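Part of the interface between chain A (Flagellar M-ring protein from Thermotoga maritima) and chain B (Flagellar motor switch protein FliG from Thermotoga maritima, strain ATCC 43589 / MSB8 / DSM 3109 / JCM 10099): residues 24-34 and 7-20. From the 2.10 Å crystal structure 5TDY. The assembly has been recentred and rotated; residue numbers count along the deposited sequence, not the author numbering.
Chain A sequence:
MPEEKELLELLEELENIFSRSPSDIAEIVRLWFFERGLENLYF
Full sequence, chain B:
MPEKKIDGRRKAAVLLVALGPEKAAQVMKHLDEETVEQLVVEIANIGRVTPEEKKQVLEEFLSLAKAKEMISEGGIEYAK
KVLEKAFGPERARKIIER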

ATOM      1  N   ASP A  24       1.239   0.870  12.880  1.00 18.21           N
ATOM      2  CA  ASP A  24       1.337  -0.256  11.952  1.00 21.37           C
ATOM      3  C   ASP A  24       1.932   0.161  10.616  1.00 22.86           C
ATOM      4  O   ASP A  24       2.623  -0.636   9.962  1.00 18.78           O
ATOM      5  N   ILE A  25       1.650   1.388  10.177  1.00 16.47           N
ATOM      6  CA  ILE A  25       2.290   1.898   8.971  1.00 13.70           C
ATOM      7  C   ILE A  25       3.784   2.105   9.204  1.00 15.61           C
ATOM      8  O   ILE A  25       4.612   1.725   8.368  1.00 13.97           O
ATOM      9  N   ALA A  26       4.147   2.731  10.335  1.00 12.30           N
ATOM     10  CA  ALA A  26       5.558   2.935  10.658  1.00 17.89           C
ATOM     11  C   ALA A  26       6.336   1.627  10.653  1.00 16.20           C
ATOM     12  O   ALA A  26       7.492   1.589  10.221  1.00 16.76           O
ATOM     13  N   GLU A  27       5.734   0.556  11.166  1.00 18.75           N
ATOM     14  CA  GLU A  27       6.413  -0.739  11.202  1.00 21.60           C
ATOM     15  C   GLU A  27       6.777  -1.224   9.799  1.00 16.96           C
ATOM     16  O   GLU A  27       7.884  -1.728   9.578  1.00 20.71           O
ATOM     17  N   ILE A  28       5.864  -1.067   8.836  1.00 13.84           N
ATOM     18  CA  ILE A  28       6.137  -1.474   7.461  1.00 15.98           C
ATOM     19  C   ILE A  28       7.142  -0.530   6.800  1.00 16.75           C
ATOM     20  O   ILE A  28       7.999  -0.967   6.031  1.00 14.76           O
ATOM     21  N   VAL A  29       7.068   0.771   7.102  1.00 14.65           N
ATOM     22  CA  VAL A  29       8.109   1.705   6.658  1.00 15.42           C
ATOM     23  C   VAL A  29       9.485   1.233   7.129  1.00 16.37           C
ATOM     24  O   VAL A  29      10.452   1.205   6.356  1.00 20.01           O
ATOM     25  N   ARG A  30       9.590   0.856   8.409  1.00 16.24           N
ATOM     26  CA  ARG A  30      10.857   0.357   8.950  1.00 22.87           C
ATOM     27  C   ARG A  30      11.333  -0.867   8.178  1.00 20.61           C
ATOM     28  O   ARG A  30      12.456  -0.892   7.656  1.00 23.61           O
ATOM     29  N   LEU A  31      10.486  -1.904   8.120  1.00 22.52           N
ATOM     30  CA  LEU A  31      10.789  -3.118   7.366  1.00 18.72           C
ATOM     31  C   LEU A  31      11.363  -2.795   5.993  1.00 21.67           C
ATOM     32  O   LEU A  31      12.430  -3.293   5.617  1.00 23.95           O
ATOM     33  N   TRP A  32      10.675  -1.929   5.243  1.00 19.00           N
ATOM     34  CA  TRP A  32      11.088  -1.616   3.879  1.00 21.35           C
ATOM     35  C   TRP A  32      12.424  -0.878   3.834  1.00 25.82           C
ATOM     36  O   TRP A  32      13.301  -1.213   3.023  1.00 21.11           O
ATOM     37  N   PHE A  33      12.589   0.146   4.674  1.00 24.92           N
ATOM     38  CA  PHE A  33      13.712   1.063   4.487  1.00 28.58           C
ATOM     39  C   PHE A  33      15.042   0.396   4.822  1.00 27.44           C
ATOM     40  O   PHE A  33      16.057   0.674   4.174  1.00 25.81           O
ATOM     41  N   PHE A  34      15.061  -0.469   5.833  1.00 21.38           N
ATOM     42  CA  PHE A  34      16.274  -1.190   6.224  1.00 37.24           C
ATOM     43  C   PHE A  34      16.269  -2.559   5.540  1.00 37.79           C
ATOM     44  O   PHE A  34      15.988  -3.596   6.145  1.00 40.43           O
TER
ATOM     45  N   ASP B   7      13.414  -0.678  -4.988  1.00 30.11           N
ATOM     46  CA  ASP B   7      14.228  -0.761  -3.780  1.00 29.38           C
ATOM     47  C   ASP B   7      13.386  -0.420  -2.548  1.00 27.21           C
ATOM     48  O   ASP B   7      12.440   0.364  -2.616  1.00 25.16           O
ATOM     49  N   GLY B   8      13.699  -1.065  -1.420  1.00 26.95           N
ATOM     50  CA  GLY B   8      12.870  -0.905  -0.233  1.00 20.68           C
ATOM     51  C   GLY B   8      12.863   0.512   0.315  1.00 25.19           C
ATOM     52  O   GLY B   8      11.900   0.930   0.967  1.00 20.54           O
ATOM     53  N   ARG B   9      13.932   1.268   0.069  1.00 25.34           N
ATOM     54  CA  ARG B   9      13.960   2.658   0.503  1.00 25.38           C
ATOM     55  C   ARG B   9      12.973   3.493  -0.302  1.00 20.97           C
ATOM     56  O   ARG B   9      12.239   4.315   0.259  1.00 15.51           O
ATOM     57  N   ARG B  10      12.927   3.275  -1.618  1.00 19.94           N
ATOM     58  CA  ARG B  10      11.977   3.993  -2.457  1.00 21.18           C
ATOM     59  C   ARG B  10      10.534   3.602  -2.138  1.00 20.90           C
ATOM     60  O   ARG B  10       9.627   4.445  -2.207  1.00 13.88           O
ATOM     61  N   LYS B  11      10.293   2.323  -1.830  1.00 19.09           N
ATOM     62  CA  LYS B  11       8.946   1.913  -1.436  1.00 18.61           C
ATOM     63  C   LYS B  11       8.460   2.721  -0.240  1.00 12.82           C
ATOM     64  O   LYS B  11       7.343   3.245  -0.246  1.00 11.78           O
ATOM     65  N   ALA B  12       9.289   2.845   0.796  1.00 14.03           N
ATOM     66  CA  ALA B  12       8.877   3.632   1.957  1.00 14.64           C
ATOM     67  C   ALA B  12       8.622   5.088   1.576  1.00 15.27           C
ATOM     68  O   ALA B  12       7.697   5.717   2.092  1.00 12.43           O
ATOM     69  N   ALA B  13       9.439   5.644   0.677  1.00 12.58           N
ATOM     70  CA  ALA B  13       9.247   7.031   0.281  1.00 13.56           C
ATOM     71  C   ALA B  13       7.954   7.204  -0.509  1.00 13.67           C
ATOM     72  O   ALA B  13       7.231   8.188  -0.316  1.00 10.76           O
ATOM     73  N   VAL B  14       7.649   6.257  -1.403  1.00 11.97           N
ATOM     74  CA  VAL B  14       6.415   6.333  -2.175  1.00 11.63           C
ATOM     75  C   VAL B  14       5.206   6.268  -1.248  1.00 13.89           C
ATOM     76  O   VAL B  14       4.227   7.010  -1.423  1.00 11.41           O
ATOM     77  N   LEU B  15       5.266   5.414  -0.219  1.00 10.96           N
ATOM     78  CA  LEU B  15       4.127   5.297   0.685  1.00 15.14           C
ATOM     79  C   LEU B  15       3.895   6.599   1.432  1.00 14.96           C
ATOM     80  O   LEU B  15       2.751   7.068   1.541  1.00 10.99           O
ATOM     81  N   LEU B  16       4.969   7.212   1.944  1.00 10.82           N
ATOM     82  CA  LEU B  16       4.787   8.442   2.710  1.00 11.51           C
ATOM     83  C   LEU B  16       4.336   9.594   1.818  1.00 10.07           C
ATOM     84  O   LEU B  16       3.568  10.453   2.257  1.00 13.70           O
ATOM     85  N   VAL B  17       4.816   9.658   0.574  1.00 11.30           N
ATOM     86  CA  VAL B  17       4.309  10.684  -0.334  1.00 10.01           C
ATOM     87  C   VAL B  17       2.820  10.474  -0.578  1.00 12.21           C
ATOM     88  O   VAL B  17       2.030  11.423  -0.538  1.00 12.20           O
ATOM     89  N   ALA B  18       2.410   9.219  -0.769  1.00 11.17           N
ATOM     90  CA  ALA B  18       1.001   8.899  -1.013  1.00 15.24           C
ATOM     91  C   ALA B  18       0.117   9.253   0.170  1.00 15.54           C
ATOM     92  O   ALA B  18      -1.076   9.534  -0.005  1.00 13.62           O
ATOM     93  N   LEU B  19       0.666   9.210   1.385  1.00 14.60           N
ATOM     94  CA  LEU B  19      -0.122   9.577   2.548  1.00 13.52           C
ATOM     95  C   LEU B  19      -0.384  11.080   2.609  1.00 14.78           C
ATOM     96  O   LEU B  19      -1.371  11.502   3.216  1.00 13.49           O
ATOM     97  N   GLY B  20       0.447  11.895   1.963  1.00 15.70           N
ATOM     98  CA  GLY B  20       0.327  13.329   2.099  1.00 16.44           C
ATOM     99  C   GLY B  20       1.007  13.798   3.370  1.00 17.44           C
ATOM    100  O   GLY B  20       1.258  13.011   4.287  1.00 18.22           O
TER

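Helix 24-33 of the M-ring protein packs against helix 8-19 of FliG in a nearly antiparallel fashion, the N-to-C directions 152° apart and the axes 7.7 Å apart at closest approach. The two stretches together bury 595 Å², and no hydrogen bond crosses between them; apolar side chains, ring faces and a close backbone approach at Gly8(B) make the contact. Along chain A, Asp24(A) lies out of reach, and Ile25(A) is the first residue to point its CA-to-CB bond toward FliG. Its chi1 is m and chi2 t, and CG2 meets CD2 of Leu15(B) at 3.9 Å and CD1 of Leu19(B) at 4.1 Å. Leu15(B) (t, p) and Leu19(B) (m, t) both point toward chain A. Ala26(A) is turned away, Glu27(A) is out of reach, and Ile28(A) (m, t) is directed sideways, its CG2 5.0 Å from CD2 of Leu15(B).

One turn on from Ile25(A), Val29(A), with chi1 t, spreads its two methyls over different neighbours: CG1 lies 4.1 Å from CB of Ala12(B), while CG2 lies 4.2 Å from CD2 of Leu15(B) and 4.4 Å from CD2 of Leu16(B), whose m, t side chain starts sideways but ends nearer chain A. Arg30(A) points away and Leu31(A) does not reach across.

Trp32(A), chi1 m at -86° and chi2 -12°, has the largest covered area, 121 Å², and fits as a knob among Gly8(B), Lys11(B), Ala12(B) and Leu15(B). CB of Lys11(B) lies over one face of the indole, 3.9 Å from the centroid of the six-membered ring, in a CH-pi contact; CZ3 of the tryptophan is 4.1 Å from CD2 of Leu15(B). The polar ends, NE1 of Trp32(A) and NZ of Lys11(B), are hydrogen-bonded elsewhere in the structure. Close backbone approach accompanies this fit: Gly8(B) CA lies 3.3 Å from Trp32(A) O in a CA-H...O contact, and a CB on this glycine would clash with that same oxygen.

Phe33(A), chi1 t and chi2 77°, leaves its backbone sideways but brings its ring nearer FliG. CG of Arg9(B) sits over one ring face, 3.9 Å from the centroid, in a second CH-pi contact, and CB of Phe33(A) is 4.4 Å from CB of Ala12(B). The arginine (m, t, m) turns NE to its own chain, forming a salt bridge with OD2 of Asp7(B) at 3.1 Å, and the same OD2 caps the helix by accepting from Arg9(B) N at 2.8 Å. Phe34(A), past the helix, points away.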

ATOM      1  CB  ASP A  24      -0.038  -0.877  11.716  1.00 23.74           C
ATOM      2  CG  ASP A  24      -0.539  -1.641  12.920  1.00 35.63           C
ATOM      3  OD1 ASP A  24       0.308  -2.133  13.698  1.00 35.77           O
ATOM      4  OD2 ASP A  24      -1.772  -1.735  13.097  1.00 39.37           O
ATOM      5  CB  ILE A  25       1.608   3.194   8.512  1.00 13.65           C
ATOM      6  CG1 ILE A  25       0.117   2.938   8.291  1.00 15.29           C
ATOM      7  CG2 ILE A  25       2.299   3.701   7.239  1.00 10.81           C
ATOM      8  CD1 ILE A  25      -0.659   4.182   7.859  1.00 15.72           C
ATOM      9  CB  ALA A  26       5.710   3.604  12.018  1.00 15.76           C
ATOM     10  CB  GLU A  27       5.529  -1.764  11.915  1.00 24.89           C
ATOM     11  CG  GLU A  27       6.316  -2.803  12.692  1.00 39.21           C
ATOM     12  CD  GLU A  27       5.508  -4.049  12.989  1.00 40.93           C
ATOM     13  OE1 GLU A  27       4.256  -3.989  12.930  1.00 41.86           O
ATOM     14  OE2 GLU A  27       6.137  -5.090  13.269  1.00 43.16           O
ATOM     15  CB  ILE A  28       4.824  -1.562   6.662  1.00 17.13           C
ATOM     16  CG1 ILE A  28       3.950  -2.690   7.213  1.00 16.85           C
ATOM     17  CG2 ILE A  28       5.114  -1.771   5.172  1.00 17.03           C
ATOM     18  CD1 ILE A  28       2.558  -2.712   6.647  1.00 18.43           C
ATOM     19  CB  VAL A  29       7.810   3.129   7.168  1.00 17.58           C
ATOM     20  CG1 VAL A  29       9.053   4.023   7.010  1.00 14.08           C
ATOM     21  CG2 VAL A  29       6.627   3.725   6.437  1.00 15.68           C
ATOM     22  CB  ARG A  30      10.701  -0.002  10.432  1.00 24.46           C
ATOM     23  CG  ARG A  30      11.078   1.079  11.416  1.00 33.34           C
ATOM     24  CD  ARG A  30      11.059   0.548  12.859  1.00 30.94           C
ATOM     25  NE  ARG A  30      10.077   1.249  13.692  1.00 36.40           N
ATOM     26  CZ  ARG A  30       8.984   0.690  14.215  1.00 37.55           C
ATOM     27  NH1 ARG A  30       8.727  -0.599  14.027  1.00 40.29           N
ATOM     28  NH2 ARG A  30       8.152   1.422  14.947  1.00 36.16           N
ATOM     29  CB  LEU A  31       9.516  -3.953   7.226  1.00 22.15           C
ATOM     30  CG  LEU A  31       9.619  -5.248   6.419  1.00 22.36           C
ATOM     31  CD1 LEU A  31      10.137  -6.347   7.291  1.00 16.32           C
ATOM     32  CD2 LEU A  31       8.267  -5.614   5.842  1.00 23.40           C
ATOM     33  CB  TRP A  32      10.006  -0.792   3.191  1.00 18.37           C
ATOM     34  CG  TRP A  32       8.930  -1.628   2.544  1.00 19.50           C
ATOM     35  CD1 TRP A  32       8.954  -2.982   2.328  1.00 21.35           C
ATOM     36  CD2 TRP A  32       7.677  -1.160   2.037  1.00 16.51           C
ATOM     37  NE1 TRP A  32       7.785  -3.383   1.709  1.00 21.77           N
ATOM     38  CE2 TRP A  32       6.988  -2.282   1.516  1.00 21.69           C
ATOM     39  CE3 TRP A  32       7.067   0.095   1.972  1.00 14.21           C
ATOM     40  CZ2 TRP A  32       5.729  -2.178   0.931  1.00 15.74           C
ATOM     41  CZ3 TRP A  32       5.812   0.196   1.395  1.00 18.06           C
ATOM     42  CH2 TRP A  32       5.159  -0.930   0.880  1.00 16.39           C
ATOM     43  CB  PHE A  33      13.524   2.332   5.327  1.00 25.23           C
ATOM     44  CG  PHE A  33      14.521   3.421   5.000  1.00 29.21           C
ATOM     45  CD1 PHE A  33      14.374   4.192   3.849  1.00 27.24           C
ATOM     46  CD2 PHE A  33      15.608   3.660   5.827  1.00 27.29           C
ATOM     47  CE1 PHE A  33      15.286   5.188   3.531  1.00 23.73           C
ATOM     48  CE2 PHE A  33      16.533   4.659   5.519  1.00 30.18           C
ATOM     49  CZ  PHE A  33      16.373   5.421   4.366  1.00 28.49           C
ATOM     50  CB  PHE A  34      16.363  -1.293   7.743  1.00 30.37           C
ATOM     51  CG  PHE A  34      16.385   0.045   8.425  1.00 33.91           C
ATOM     52  CD1 PHE A  34      17.491   0.880   8.311  1.00 32.19           C
ATOM     53  CD2 PHE A  34      15.287   0.493   9.142  1.00 33.71           C
ATOM     54  CE1 PHE A  34      17.509   2.127   8.930  1.00 37.13           C
ATOM     55  CE2 PHE A  34      15.300   1.736   9.758  1.00 35.87           C
ATOM     56  CZ  PHE A  34      16.412   2.551   9.654  1.00 37.23           C
TER
ATOM     57  CB  ASP B   7      15.422   0.187  -3.926  1.00 36.80           C
ATOM     58  CG  ASP B   7      16.161   0.422  -2.630  1.00 42.46           C
ATOM     59  OD1 ASP B   7      17.016  -0.412  -2.271  1.00 54.76           O
ATOM     60  OD2 ASP B   7      15.894   1.451  -1.984  1.00 40.36           O
ATOM     61  CB  ARG B   9      15.380   3.213   0.376  1.00 23.88           C
ATOM     62  CG  ARG B   9      16.395   2.607   1.354  1.00 26.38           C
ATOM     63  CD  ARG B   9      17.820   3.012   0.986  1.00 35.82           C
ATOM     64  NE  ARG B   9      18.287   2.307  -0.212  1.00 45.15           N
ATOM     65  CZ  ARG B   9      19.448   2.538  -0.822  1.00 49.92           C
ATOM     66  NH1 ARG B   9      20.276   3.467  -0.358  1.00 54.23           N
ATOM     67  NH2 ARG B   9      19.779   1.842  -1.902  1.00 45.61           N
ATOM     68  CB  ARG B  10      12.291   3.740  -3.925  1.00 17.09           C
ATOM     69  CG  ARG B  10      11.354   4.444  -4.866  1.00 17.39           C
ATOM     70  CD  ARG B  10      11.873   4.446  -6.284  1.00 21.04           C
ATOM     71  NE  ARG B  10      10.930   5.125  -7.174  1.00 25.34           N
ATOM     72  CZ  ARG B  10      10.901   6.441  -7.361  1.00 24.49           C
ATOM     73  NH1 ARG B  10      11.771   7.218  -6.729  1.00 18.37           N
ATOM     74  NH2 ARG B  10      10.013   6.976  -8.185  1.00 19.85           N
ATOM     75  CB  LYS B  11       8.906   0.419  -1.120  1.00 18.53           C
ATOM     76  CG  LYS B  11       9.050  -0.470  -2.347  1.00 23.95           C
ATOM     77  CD  LYS B  11       8.550  -1.862  -2.065  1.00 22.32           C
ATOM     78  CE  LYS B  11       9.685  -2.830  -1.895  1.00 25.85           C
ATOM     79  NZ  LYS B  11       9.207  -4.200  -2.212  1.00 31.73           N
ATOM     80  CB  ALA B  12       9.932   3.545   3.065  1.00 14.72           C
ATOM     81  CB  ALA B  13      10.450   7.524  -0.527  1.00 12.86           C
ATOM     82  CB  VAL B  14       6.383   5.228  -3.252  1.00 14.40           C
ATOM     83  CG1 VAL B  14       4.982   5.109  -3.886  1.00 13.91           C
ATOM     84  CG2 VAL B  14       7.447   5.500  -4.340  1.00 15.39           C
ATOM     85  CB  LEU B  15       4.338   4.139   1.671  1.00 17.90           C
ATOM     86  CG  LEU B  15       3.185   3.764   2.613  1.00 17.38           C
ATOM     87  CD1 LEU B  15       2.042   3.162   1.818  1.00 15.74           C
ATOM     88  CD2 LEU B  15       3.657   2.784   3.665  1.00 17.72           C
ATOM     89  CB  LEU B  16       6.072   8.795   3.462  1.00 12.60           C
ATOM     90  CG  LEU B  16       6.430   7.782   4.565  1.00 11.19           C
ATOM     91  CD1 LEU B  16       7.827   8.042   5.071  1.00 14.51           C
ATOM     92  CD2 LEU B  16       5.407   7.839   5.722  1.00 10.60           C
ATOM     93  CB  VAL B  17       5.118  10.698  -1.643  1.00 12.05           C
ATOM     94  CG1 VAL B  17       4.364  11.445  -2.751  1.00 16.18           C
ATOM     95  CG2 VAL B  17       6.492  11.370  -1.416  1.00 10.18           C
ATOM     96  CB  ALA B  18       0.852   7.407  -1.337  1.00 16.08           C
ATOM     97  CB  LEU B  19       0.585   9.093   3.819  1.00 12.90           C
ATOM     98  CG  LEU B  19       0.305   7.639   4.230  1.00 18.72           C
ATOM     99  CD1 LEU B  19       1.370   7.124   5.191  1.00 13.94           C
ATOM    100  CD2 LEU B  19      -1.068   7.500   4.846  1.00 13.70           C
TER